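Local coordinates for protein glutathione S-transferase (Bombyx mori, PDB 5ZFG) that metabolises the insecticide diazinon and is probably a glutathione transferase, joining glutathione to electrophilic compounds, at residues T148-A153 against I158-L163; N96-F101 against E140-R145; I134-L139 against T181-W186; V17-V22 against L163-M168. All blocks are in the same frame, centred on the assembly; numbering follows the deposited sequence.

Contact 1. Residues T148-A153 against I158-L163; sequences TSYAAA and IADFPL
Asp160 reaches across to loop 148-153 and takes the backbone amide of Ala151 on its carboxylate. Its CG is anti to the carbonyl carbon, beside its own N (chi1 -74°), which turns the carboxylate to the loop. Ala151 N donates to Asp160 OD1 over 2.9 Å, with an N-H...O angle of 160°. The amide meets the syn side of that oxygen, 20° out of the carboxylate plane. The other oxygen works through a water, which donates to Asp160 OD2 at 2.6 Å and accepts from Ala152 N at 2.9 Å. Tyr150 crosses the carboxylate at about a right angle, and Asp160 OD1 lies at the edge of its ring. Small methyl contacts flank the polar centre. Ala151 CB packs on Leu163 CD1 at 3.6 Å, and Ala152 CB meets Ala159 CB at 4.1 Å. Asp160 OD2 also accepts from Thr157 N. This bond is one half of, and consistent with, the family's Ser/Thr-X-X-Asp N-capping box at the start of helix 160-172. Asp160 OD1 has a second donor, Trp186 NE1 of helix 181-193. Further back, Thr148 OG1 donates to Tyr150 O at 2.8 Å, tying the loop to itself.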
# COMPACT_ATOMS: atom_id res chain seq x y z
N THR B 148 -11.99 12.75 -14.38
CA THR B 148 -10.97 13.72 -14.00
C THR B 148 -9.79 13.64 -14.97
O THR B 148 -9.55 12.61 -15.61
CB THR B 148 -10.47 13.48 -12.57
OG1 THR B 148 -10.08 12.11 -12.43
CG2 THR B 148 -11.54 13.83 -11.53
N SER B 149 -9.06 14.75 -15.06
CA SER B 149 -7.91 14.80 -15.95
C SER B 149 -6.70 14.06 -15.38
O SER B 149 -5.85 13.62 -16.16
CB SER B 149 -7.52 16.25 -16.24
OG SER B 149 -7.51 17.02 -15.06
N TYR B 150 -6.63 13.91 -14.06
CA TYR B 150 -5.55 13.21 -13.39
C TYR B 150 -6.11 12.01 -12.62
O TYR B 150 -7.33 11.78 -12.58
CB TYR B 150 -4.78 14.15 -12.46
CG TYR B 150 -4.03 15.25 -13.18
CD1 TYR B 150 -2.76 15.01 -13.70
CD2 TYR B 150 -4.58 16.51 -13.34
CE1 TYR B 150 -2.06 16.03 -14.37
CE2 TYR B 150 -3.89 17.53 -14.00
CZ TYR B 150 -2.63 17.28 -14.51
OH TYR B 150 -1.95 18.29 -15.15
N ALA B 151 -5.21 11.24 -11.99
CA ALA B 151 -5.59 9.94 -11.44
C ALA B 151 -6.56 10.04 -10.27
O ALA B 151 -7.40 9.15 -10.08
CB ALA B 151 -4.35 9.16 -11.02
N ALA B 152 -6.46 11.08 -9.46
CA ALA B 152 -7.31 11.19 -8.27
C ALA B 152 -8.11 12.48 -8.21
O ALA B 152 -8.91 12.65 -7.28
CB ALA B 152 -6.46 11.06 -6.99
N ALA B 153 -7.92 13.39 -9.15
CA ALA B 153 -8.55 14.70 -9.08
C ALA B 153 -8.36 15.37 -10.43
O ALA B 153 -7.75 14.80 -11.34
CB ALA B 153 -7.98 15.54 -7.94
N ILE B 158 -0.00 13.18 -5.55
CA ILE B 158 1.03 12.14 -5.42
C ILE B 158 0.56 10.80 -5.98
O ILE B 158 1.38 9.94 -6.27
CB ILE B 158 1.52 11.95 -3.96
CG1 ILE B 158 0.38 11.60 -2.99
CG2 ILE B 158 2.36 13.16 -3.48
CD1 ILE B 158 0.89 11.26 -1.57
N ALA B 159 -0.76 10.60 -6.14
CA ALA B 159 -1.24 9.36 -6.74
C ALA B 159 -0.79 9.23 -8.19
O ALA B 159 -0.66 8.12 -8.71
CB ALA B 159 -2.76 9.29 -6.65
N ASP B 160 -0.52 10.36 -8.86
CA ASP B 160 -0.17 10.30 -10.28
C ASP B 160 1.22 9.70 -10.50
O ASP B 160 1.40 8.93 -11.45
CB ASP B 160 -0.24 11.69 -10.89
CG ASP B 160 -1.65 12.14 -11.07
OD1 ASP B 160 -2.31 11.57 -11.97
OD2 ASP B 160 -2.11 13.01 -10.29
N PHE B 161 2.20 10.04 -9.67
CA PHE B 161 3.58 9.66 -9.96
C PHE B 161 3.77 8.15 -10.04
O PHE B 161 4.37 7.69 -11.03
CB PHE B 161 4.56 10.28 -8.95
CG PHE B 161 4.48 11.77 -8.86
CD1 PHE B 161 4.55 12.56 -10.00
CD2 PHE B 161 4.31 12.38 -7.62
CE1 PHE B 161 4.45 13.95 -9.91
CE2 PHE B 161 4.23 13.77 -7.52
CZ PHE B 161 4.29 14.55 -8.67
N PRO B 162 3.31 7.33 -9.08
CA PRO B 162 3.53 5.89 -9.24
C PRO B 162 2.84 5.34 -10.47
O PRO B 162 3.43 4.49 -11.16
CB PRO B 162 2.97 5.30 -7.92
CG PRO B 162 3.07 6.46 -6.93
CD PRO B 162 2.71 7.65 -7.77
N LEU B 163 1.63 5.82 -10.79
CA LEU B 163 0.96 5.31 -11.98
C LEU B 163 1.66 5.77 -13.25
O LEU B 163 1.76 5.00 -14.22
CB LEU B 163 -0.51 5.73 -11.98
CG LEU B 163 -1.34 5.19 -10.79
CD1 LEU B 163 -2.65 5.96 -10.63
CD2 LEU B 163 -1.59 3.70 -10.99
O HOH W 1 -4.46 13.23 -9.24

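Contact 2. Residues N96-F101 against E140-R145; sequences NHRLCF and ETYLTR
Tyr142 of helix 126-146 points its ring at helix 89-114, where His97 and Arg98 meet one face of it and Phe101 meets its edge. Both helices belong to the helical C-terminal domain. His97 has CG anti to its backbone N (chi1 171°), which carries the imidazole out toward the phenol. Its edge is turned to the face of Tyr142 in an offset edge-to-face pair, with ring centroids of His97 and Tyr142 4.9 Å apart. The closest carbon approach of this pair is His97 CE1 to Tyr142 CZ, 3.4 Å. In Arg98 a bend at chi2 (-62°) brings the end of the chain back over the same face of Tyr142. The guanidinium lies nearly flat there, its plane 28° from the ring. Arg98 CZ sits 4.2 Å from the Tyr142 centroid, an off-centre cation-pi contact. Arg98 NH2 comes 3.7 Å from Tyr142 CD1, near the root of the ring. Phe101 completes the aromatic cluster differently: it offers its own face to the edge of Tyr142, with centroids of the two rings 5.7 Å apart. The polar ends lead to the dimer interface. Gln51 OE1 of the second subunit is hydrogen-bonded to both His97 NE2 and Tyr142 OH, and Pro50 of that subunit packs on Tyr142. Since an amide oxygen can only accept, His97 probably carries a proton on NE2, and the Tyr142 hydroxyl probably donates too. The stacked guanidinium would place positive charge on the ring face and may make that hydroxyl a somewhat stronger donor.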
# COMPACT_ATOMS: atom_id res chain seq x y z
N ASN B 96 -5.15 7.96 -1.64
CA ASN B 96 -4.66 6.78 -0.94
C ASN B 96 -5.03 5.51 -1.69
O ASN B 96 -4.21 4.59 -1.80
CB ASN B 96 -5.22 6.71 0.48
CG ASN B 96 -4.59 7.75 1.41
OD1 ASN B 96 -3.53 8.32 1.12
ND2 ASN B 96 -5.26 7.99 2.53
N HIS B 97 -6.25 5.46 -2.24
CA HIS B 97 -6.64 4.28 -2.99
C HIS B 97 -5.74 4.08 -4.21
O HIS B 97 -5.26 2.96 -4.47
CB HIS B 97 -8.08 4.39 -3.48
CG HIS B 97 -8.41 3.28 -4.42
ND1 HIS B 97 -8.14 3.35 -5.77
CD2 HIS B 97 -8.83 2.02 -4.19
CE1 HIS B 97 -8.43 2.20 -6.34
NE2 HIS B 97 -8.86 1.37 -5.40
N ARG B 98 -5.53 5.14 -4.98
CA ARG B 98 -4.73 5.01 -6.19
C ARG B 98 -3.29 4.60 -5.86
O ARG B 98 -2.68 3.85 -6.63
CB ARG B 98 -4.77 6.32 -6.99
CG ARG B 98 -6.17 6.75 -7.50
CD ARG B 98 -6.80 5.76 -8.47
NE ARG B 98 -8.02 6.34 -9.04
CZ ARG B 98 -9.22 6.25 -8.49
NH1 ARG B 98 -9.40 5.56 -7.37
NH2 ARG B 98 -10.26 6.84 -9.07
N LEU B 99 -2.76 5.04 -4.72
CA LEU B 99 -1.45 4.59 -4.28
C LEU B 99 -1.46 3.09 -4.00
O LEU B 99 -0.57 2.35 -4.44
CB LEU B 99 -1.01 5.37 -3.03
CG LEU B 99 -0.63 6.84 -3.23
CD1 LEU B 99 -0.37 7.54 -1.89
CD2 LEU B 99 0.62 6.98 -4.16
N CYS B 100 -2.46 2.62 -3.25
CA CYS B 100 -2.58 1.20 -2.96
C CYS B 100 -2.77 0.38 -4.23
O CYS B 100 -2.18 -0.70 -4.38
CB CYS B 100 -3.76 0.95 -2.01
SG CYS B 100 -3.49 1.55 -0.32
N PHE B 101 -3.60 0.88 -5.15
CA PHE B 101 -3.89 0.20 -6.41
C PHE B 101 -2.63 0.04 -7.24
O PHE B 101 -2.39 -1.01 -7.84
CB PHE B 101 -4.97 0.98 -7.17
CG PHE B 101 -5.11 0.60 -8.65
CD1 PHE B 101 -5.55 -0.66 -9.00
CD2 PHE B 101 -4.85 1.52 -9.65
CE1 PHE B 101 -5.69 -1.03 -10.35
CE2 PHE B 101 -4.99 1.17 -11.01
CZ PHE B 101 -5.41 -0.11 -11.35
N GLU B 140 -8.33 2.69 -16.68
CA GLU B 140 -9.22 3.37 -17.62
C GLU B 140 -10.61 3.50 -17.03
O GLU B 140 -11.26 4.55 -17.15
CB GLU B 140 -9.25 2.61 -18.95
CG GLU B 140 -10.13 3.24 -20.03
CD GLU B 140 -9.44 4.36 -20.79
OE1 GLU B 140 -8.22 4.55 -20.59
OE2 GLU B 140 -10.11 5.05 -21.59
N THR B 141 -11.09 2.44 -16.37
CA THR B 141 -12.40 2.49 -15.74
C THR B 141 -12.44 3.56 -14.66
O THR B 141 -13.41 4.33 -14.57
CB THR B 141 -12.77 1.12 -15.17
OG1 THR B 141 -12.92 0.18 -16.23
CG2 THR B 141 -14.07 1.20 -14.39
N TYR B 142 -11.39 3.63 -13.83
CA TYR B 142 -11.36 4.62 -12.76
C TYR B 142 -11.38 6.04 -13.34
O TYR B 142 -12.12 6.90 -12.85
CB TYR B 142 -10.14 4.40 -11.86
CG TYR B 142 -10.35 3.37 -10.75
CD1 TYR B 142 -11.44 3.47 -9.87
CD2 TYR B 142 -9.47 2.30 -10.59
CE1 TYR B 142 -11.63 2.52 -8.85
CE2 TYR B 142 -9.66 1.35 -9.59
CZ TYR B 142 -10.73 1.47 -8.71
OH TYR B 142 -10.93 0.53 -7.71
N LEU B 143 -10.59 6.28 -14.39
CA LEU B 143 -10.57 7.61 -15.01
C LEU B 143 -11.92 7.95 -15.63
O LEU B 143 -12.35 9.11 -15.60
CB LEU B 143 -9.47 7.70 -16.07
CG LEU B 143 -8.03 7.67 -15.57
CD1 LEU B 143 -7.08 7.50 -16.76
CD2 LEU B 143 -7.70 8.92 -14.75
N THR B 144 -12.61 6.95 -16.19
CA THR B 144 -13.94 7.19 -16.75
C THR B 144 -14.93 7.58 -15.67
O THR B 144 -15.74 8.51 -15.85
CB THR B 144 -14.44 5.94 -17.49
OG1 THR B 144 -13.50 5.56 -18.51
CG2 THR B 144 -15.81 6.20 -18.12
N ARG B 145 -14.89 6.91 -14.52
CA ARG B 145 -15.89 7.15 -13.49
C ARG B 145 -15.66 8.49 -12.79
O ARG B 145 -16.62 9.22 -12.53
CB ARG B 145 -15.89 6.00 -12.49
CG ARG B 145 -16.32 4.69 -13.14
CD ARG B 145 -16.54 3.60 -12.11
NE ARG B 145 -16.81 2.30 -12.73
CZ ARG B 145 -16.89 1.17 -12.04
NH1 ARG B 145 -16.74 1.20 -10.72
NH2 ARG B 145 -17.13 0.03 -12.66

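Contact 3. Residues I134-L139 against T181-W186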
# COMPACT_ATOMS: atom_id res chain seq x y z
N ILE B 134 -5.80 -6.10 -18.19
CA ILE B 134 -6.78 -5.94 -17.12
C ILE B 134 -6.43 -4.73 -16.25
O ILE B 134 -7.32 -3.96 -15.86
CB ILE B 134 -6.89 -7.24 -16.31
CG1 ILE B 134 -7.61 -8.31 -17.14
CG2 ILE B 134 -7.66 -7.00 -15.02
CD1 ILE B 134 -7.24 -9.72 -16.79
N SER B 135 -5.14 -4.52 -15.96
CA SER B 135 -4.73 -3.38 -15.14
C SER B 135 -5.02 -2.07 -15.86
O SER B 135 -5.51 -1.11 -15.25
CB SER B 135 -3.24 -3.47 -14.81
OG SER B 135 -2.97 -4.60 -14.01
N LEU B 136 -4.67 -1.99 -17.15
CA LEU B 136 -5.01 -0.82 -17.94
C LEU B 136 -6.52 -0.61 -17.96
O LEU B 136 -7.00 0.52 -17.80
CB LEU B 136 -4.46 -0.97 -19.36
CG LEU B 136 -2.94 -0.96 -19.43
CD1 LEU B 136 -2.43 -1.51 -20.75
CD2 LEU B 136 -2.41 0.45 -19.19
N ASP B 137 -7.29 -1.70 -18.13
CA ASP B 137 -8.74 -1.57 -18.18
C ASP B 137 -9.29 -1.01 -16.87
O ASP B 137 -10.19 -0.16 -16.88
CB ASP B 137 -9.37 -2.92 -18.51
CG ASP B 137 -10.81 -2.79 -18.94
OD1 ASP B 137 -11.07 -2.19 -20.00
OD2 ASP B 137 -11.69 -3.28 -18.20
N VAL B 138 -8.73 -1.45 -15.74
CA VAL B 138 -9.20 -0.97 -14.44
C VAL B 138 -8.86 0.51 -14.26
O VAL B 138 -9.70 1.30 -13.83
CB VAL B 138 -8.62 -1.84 -13.30
CG1 VAL B 138 -8.89 -1.18 -11.93
CG2 VAL B 138 -9.20 -3.25 -13.34
N LEU B 139 -7.63 0.92 -14.60
CA LEU B 139 -7.30 2.34 -14.49
C LEU B 139 -8.13 3.18 -15.45
O LEU B 139 -8.60 4.27 -15.09
CB LEU B 139 -5.80 2.58 -14.73
CG LEU B 139 -5.35 4.04 -14.59
CD1 LEU B 139 -5.71 4.65 -13.23
CD2 LEU B 139 -3.84 4.21 -14.86
N THR B 181 -8.07 5.17 -24.07
CA THR B 181 -8.13 6.57 -24.49
C THR B 181 -7.74 7.53 -23.37
O THR B 181 -6.92 8.43 -23.56
CB THR B 181 -9.55 6.89 -24.97
OG1 THR B 181 -9.88 6.03 -26.07
CG2 THR B 181 -9.66 8.32 -25.39
N LYS B 182 -8.35 7.36 -22.20
CA LYS B 182 -8.12 8.31 -21.12
C LYS B 182 -6.73 8.14 -20.52
O LYS B 182 -6.09 9.14 -20.18
CB LYS B 182 -9.22 8.15 -20.07
CG LYS B 182 -10.63 8.30 -20.67
CD LYS B 182 -11.71 8.23 -19.60
CE LYS B 182 -13.06 8.65 -20.16
NZ LYS B 182 -13.05 10.03 -20.72
N ILE B 183 -6.25 6.90 -20.38
CA ILE B 183 -4.87 6.71 -19.93
C ILE B 183 -3.91 7.41 -20.88
O ILE B 183 -3.05 8.19 -20.46
CB ILE B 183 -4.53 5.22 -19.81
CG1 ILE B 183 -5.33 4.55 -18.69
CG2 ILE B 183 -3.04 5.04 -19.54
CD1 ILE B 183 -5.05 3.05 -18.56
N HIS B 184 -4.03 7.12 -22.18
CA HIS B 184 -3.11 7.69 -23.16
C HIS B 184 -3.09 9.22 -23.09
O HIS B 184 -2.02 9.83 -23.10
CB HIS B 184 -3.49 7.21 -24.57
CG HIS B 184 -2.47 7.53 -25.62
ND1 HIS B 184 -2.49 8.71 -26.34
CD2 HIS B 184 -1.40 6.84 -26.06
CE1 HIS B 184 -1.48 8.72 -27.18
NE2 HIS B 184 -0.79 7.60 -27.03
N LYS B 185 -4.27 9.84 -22.98
CA LYS B 185 -4.33 11.29 -22.86
C LYS B 185 -3.70 11.77 -21.56
O LYS B 185 -2.90 12.72 -21.56
CB LYS B 185 -5.79 11.75 -22.96
CG LYS B 185 -6.01 13.24 -22.85
CD LYS B 185 -5.23 14.02 -23.90
CE LYS B 185 -5.73 15.46 -23.98
NZ LYS B 185 -6.94 15.69 -23.13
N TRP B 186 -4.06 11.14 -20.43
CA TRP B 186 -3.50 11.53 -19.13
C TRP B 186 -1.98 11.43 -19.13
O TRP B 186 -1.28 12.35 -18.69
CB TRP B 186 -4.12 10.64 -18.05
CG TRP B 186 -3.31 10.44 -16.79
CD1 TRP B 186 -3.23 11.28 -15.73
CD2 TRP B 186 -2.51 9.29 -16.46
NE1 TRP B 186 -2.42 10.75 -14.76
CE2 TRP B 186 -1.97 9.53 -15.18
CE3 TRP B 186 -2.21 8.10 -17.11
CZ2 TRP B 186 -1.14 8.60 -14.54
CZ3 TRP B 186 -1.38 7.19 -16.49
CH2 TRP B 186 -0.85 7.45 -15.21
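Ile183 holds CG1 anti to its carbonyl carbon, and the chain then runs on extended (chi2 178°), which carries CD1 to helix 126-146. Leu139 answers with CG anti to its backbone N (chi1 -178°), which lays its branch obliquely across the isoleucine. The methyl at the end of Ile183 does most of the touching. Ile183 CD1 lies 3.8 Å from Leu136 CD2, where the two side chains cross at about a right angle. On the Leu139 side, Ile183 CD1 is 3.9 Å from Leu139 CB. It also rests against the backbone, with Leu136 O 3.3 Å from Ile183 CD1. Leu139 CD2 goes on to Trp186 CZ3 at 4.2 Å, a looser contact with the six-membered part of the indole. The contact is thus apolar, with one isoleucine set between two leucines one helical turn apart. The axes of the two short helical segments approach to 9.7 Å at 81°, nearly perpendicular. Polar bonds lie beside it: the Glu140 carboxylate accepts from Lys182 N and Ile183 N at the start of helix 181-193. The junction belongs to the all-helical C-terminal domain of the fold. Tyr106 of helix 89-114 packs on Leu136 and Leu139, while helix 160-172 supplies Leu170 against Leu136, and Leu163, Ile164 and Thr167 against Trp186.

Contact 4. Residues V17-V22 against L163-M168. With EDO (1,2-ethanediol), chain G.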
# COMPACT_ATOMS: atom_id res chain seq x y z
N VAL B 17 9.23 9.20 -5.81
CA VAL B 17 9.59 10.01 -4.66
C VAL B 17 10.38 11.24 -5.11
O VAL B 17 10.15 12.35 -4.62
CB VAL B 17 10.38 9.19 -3.62
CG1 VAL B 17 10.90 10.09 -2.49
CG2 VAL B 17 9.50 8.07 -3.00
N ARG B 18 11.26 11.08 -6.09
CA ARG B 18 12.01 12.25 -6.56
C ARG B 18 11.09 13.29 -7.19
O ARG B 18 11.25 14.49 -6.94
CB ARG B 18 13.11 11.81 -7.54
CG ARG B 18 14.24 11.06 -6.83
CD ARG B 18 15.22 10.40 -7.80
NE ARG B 18 15.63 11.38 -8.79
CZ ARG B 18 15.90 11.11 -10.06
NH1 ARG B 18 15.84 9.87 -10.53
NH2 ARG B 18 16.23 12.10 -10.88
N GLN B 19 10.13 12.85 -8.01
CA GLN B 19 9.19 13.78 -8.62
C GLN B 19 8.40 14.55 -7.56
O GLN B 19 8.26 15.78 -7.65
CB GLN B 19 8.24 13.04 -9.57
CG GLN B 19 8.95 12.47 -10.79
CD GLN B 19 8.03 11.63 -11.60
OE1 GLN B 19 7.31 10.78 -11.06
NE2 GLN B 19 8.02 11.86 -12.91
N ALA B 20 7.93 13.86 -6.52
CA ALA B 20 7.22 14.55 -5.45
C ALA B 20 8.11 15.58 -4.75
O ALA B 20 7.68 16.71 -4.47
CB ALA B 20 6.67 13.55 -4.44
N LEU B 21 9.35 15.19 -4.41
CA LEU B 21 10.26 16.13 -3.75
C LEU B 21 10.52 17.35 -4.62
O LEU B 21 10.54 18.48 -4.12
CB LEU B 21 11.58 15.44 -3.41
CG LEU B 21 11.56 14.43 -2.25
CD1 LEU B 21 12.74 13.47 -2.39
CD2 LEU B 21 11.56 15.14 -0.88
N VAL B 22 10.68 17.13 -5.93
CA VAL B 22 10.91 18.24 -6.86
C VAL B 22 9.67 19.10 -6.99
O VAL B 22 9.74 20.34 -6.92
CB VAL B 22 11.39 17.69 -8.22
CG1 VAL B 22 11.38 18.77 -9.30
CG2 VAL B 22 12.77 17.07 -8.07
N LEU B 163 1.63 5.82 -10.79
CA LEU B 163 0.96 5.31 -11.98
C LEU B 163 1.66 5.77 -13.25
O LEU B 163 1.76 5.00 -14.22
CB LEU B 163 -0.51 5.73 -11.98
CG LEU B 163 -1.34 5.19 -10.79
CD1 LEU B 163 -2.65 5.96 -10.63
CD2 LEU B 163 -1.59 3.70 -10.99
N ILE B 164 2.16 7.01 -13.26
CA ILE B 164 2.91 7.49 -14.43
C ILE B 164 4.12 6.60 -14.68
O ILE B 164 4.36 6.13 -15.80
CB ILE B 164 3.34 8.96 -14.24
CG1 ILE B 164 2.15 9.91 -14.48
CG2 ILE B 164 4.53 9.26 -15.17
CD1 ILE B 164 1.70 9.97 -15.93
N ASN B 165 4.88 6.33 -13.63
CA ASN B 165 6.11 5.57 -13.78
C ASN B 165 5.85 4.08 -14.06
O ASN B 165 6.67 3.43 -14.72
CB ASN B 165 6.98 5.79 -12.56
CG ASN B 165 7.52 7.20 -12.52
OD1 ASN B 165 8.13 7.65 -13.50
ND2 ASN B 165 7.30 7.91 -11.43
N SER B 166 4.73 3.53 -13.58
CA SER B 166 4.35 2.19 -14.03
C SER B 166 4.06 2.21 -15.54
O SER B 166 4.54 1.35 -16.29
CB SER B 166 3.13 1.70 -13.25
OG SER B 166 3.44 1.55 -11.86
N THR B 167 3.27 3.19 -15.99
CA THR B 167 2.90 3.29 -17.40
C THR B 167 4.12 3.57 -18.27
O THR B 167 4.20 3.10 -19.42
CB THR B 167 1.86 4.39 -17.58
OG1 THR B 167 0.77 4.18 -16.66
CG2 THR B 167 1.32 4.40 -19.01
N MET B 168 5.09 4.31 -17.74
CA MET B 168 6.32 4.59 -18.46
C MET B 168 7.03 3.30 -18.87
O MET B 168 7.64 3.24 -19.94
CB MET B 168 7.23 5.48 -17.61
CG MET B 168 8.66 5.67 -18.17
SD MET B 168 9.79 4.33 -17.71
CE MET B 168 10.04 4.80 -15.98
C1 EDO G . 15.57 14.97 -9.18
O1 EDO G . 16.47 14.23 -8.34
C2 EDO G . 16.22 15.37 -10.51
O2 EDO G . 15.76 16.69 -10.91
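Gln19 and Asn165 approach from opposite directions and meet through their amides. From CB, which starts toward helix 160-172, the Gln19 chain turns CG anti to the carbonyl carbon. It then stays extended (chi2 174°), and this carries the amide to Asn165. Gln19 CD comes 3.8 Å from Asn165 ND2. The tip oxygen makes the bond: Asn165 ND2 donates to Gln19 OE1 over 2.9 Å, with an N-H...O angle of 151°. The donor stands above the carbonyl plane, 44° out of it. Phe161 also packs against Gln19 OE1. The other branch of the tip, Gln19 NE2, donates to Leu197 O of helix 195-208. Helix 12-23 belongs to the thioredoxin-like N-terminal domain and helix 160-172 to the helical C-terminal one, so the bond spans the domain interface. On the neighbouring Arg18, NE donates to O1 of an ethanediol at 3.0 Å; the diol probably comes from the crystallisation liquor. Asn165 has further partners: ND2 is also bonded to Ser16 OG of helix 12-23, and OD1 to Ser201 OG, again on helix 195-208. Both amides are thus held at oxygen and nitrogen alike, which fixes their rotation and satisfies polar groups buried between the domains.

Overall arrangement
Contacts 1, 2 and 3 all lie in the helical C-terminal domain, while contact 4 joins that domain to the thioredoxin-like one. Contacts 1 and 2 are closest, with centres about 8 Å apart; Arg98 NE comes 3.1 Å from Ala151 O. Trp186 links contact 3 to contact 1, its NE1 lying 2.9 Å from Asp160 OD1, and its ring also packs on Ile164 of contact 4. Contacts 2 and 3 share helix 126-146. Contacts 1 and 4 share Leu163. Contact 2 borders the second subunit, and its centre is about 16 Å from that of contact 4. The ethanediol binds Arg18 of the 17-22 segment, away from the Gln19-Asn165 bond.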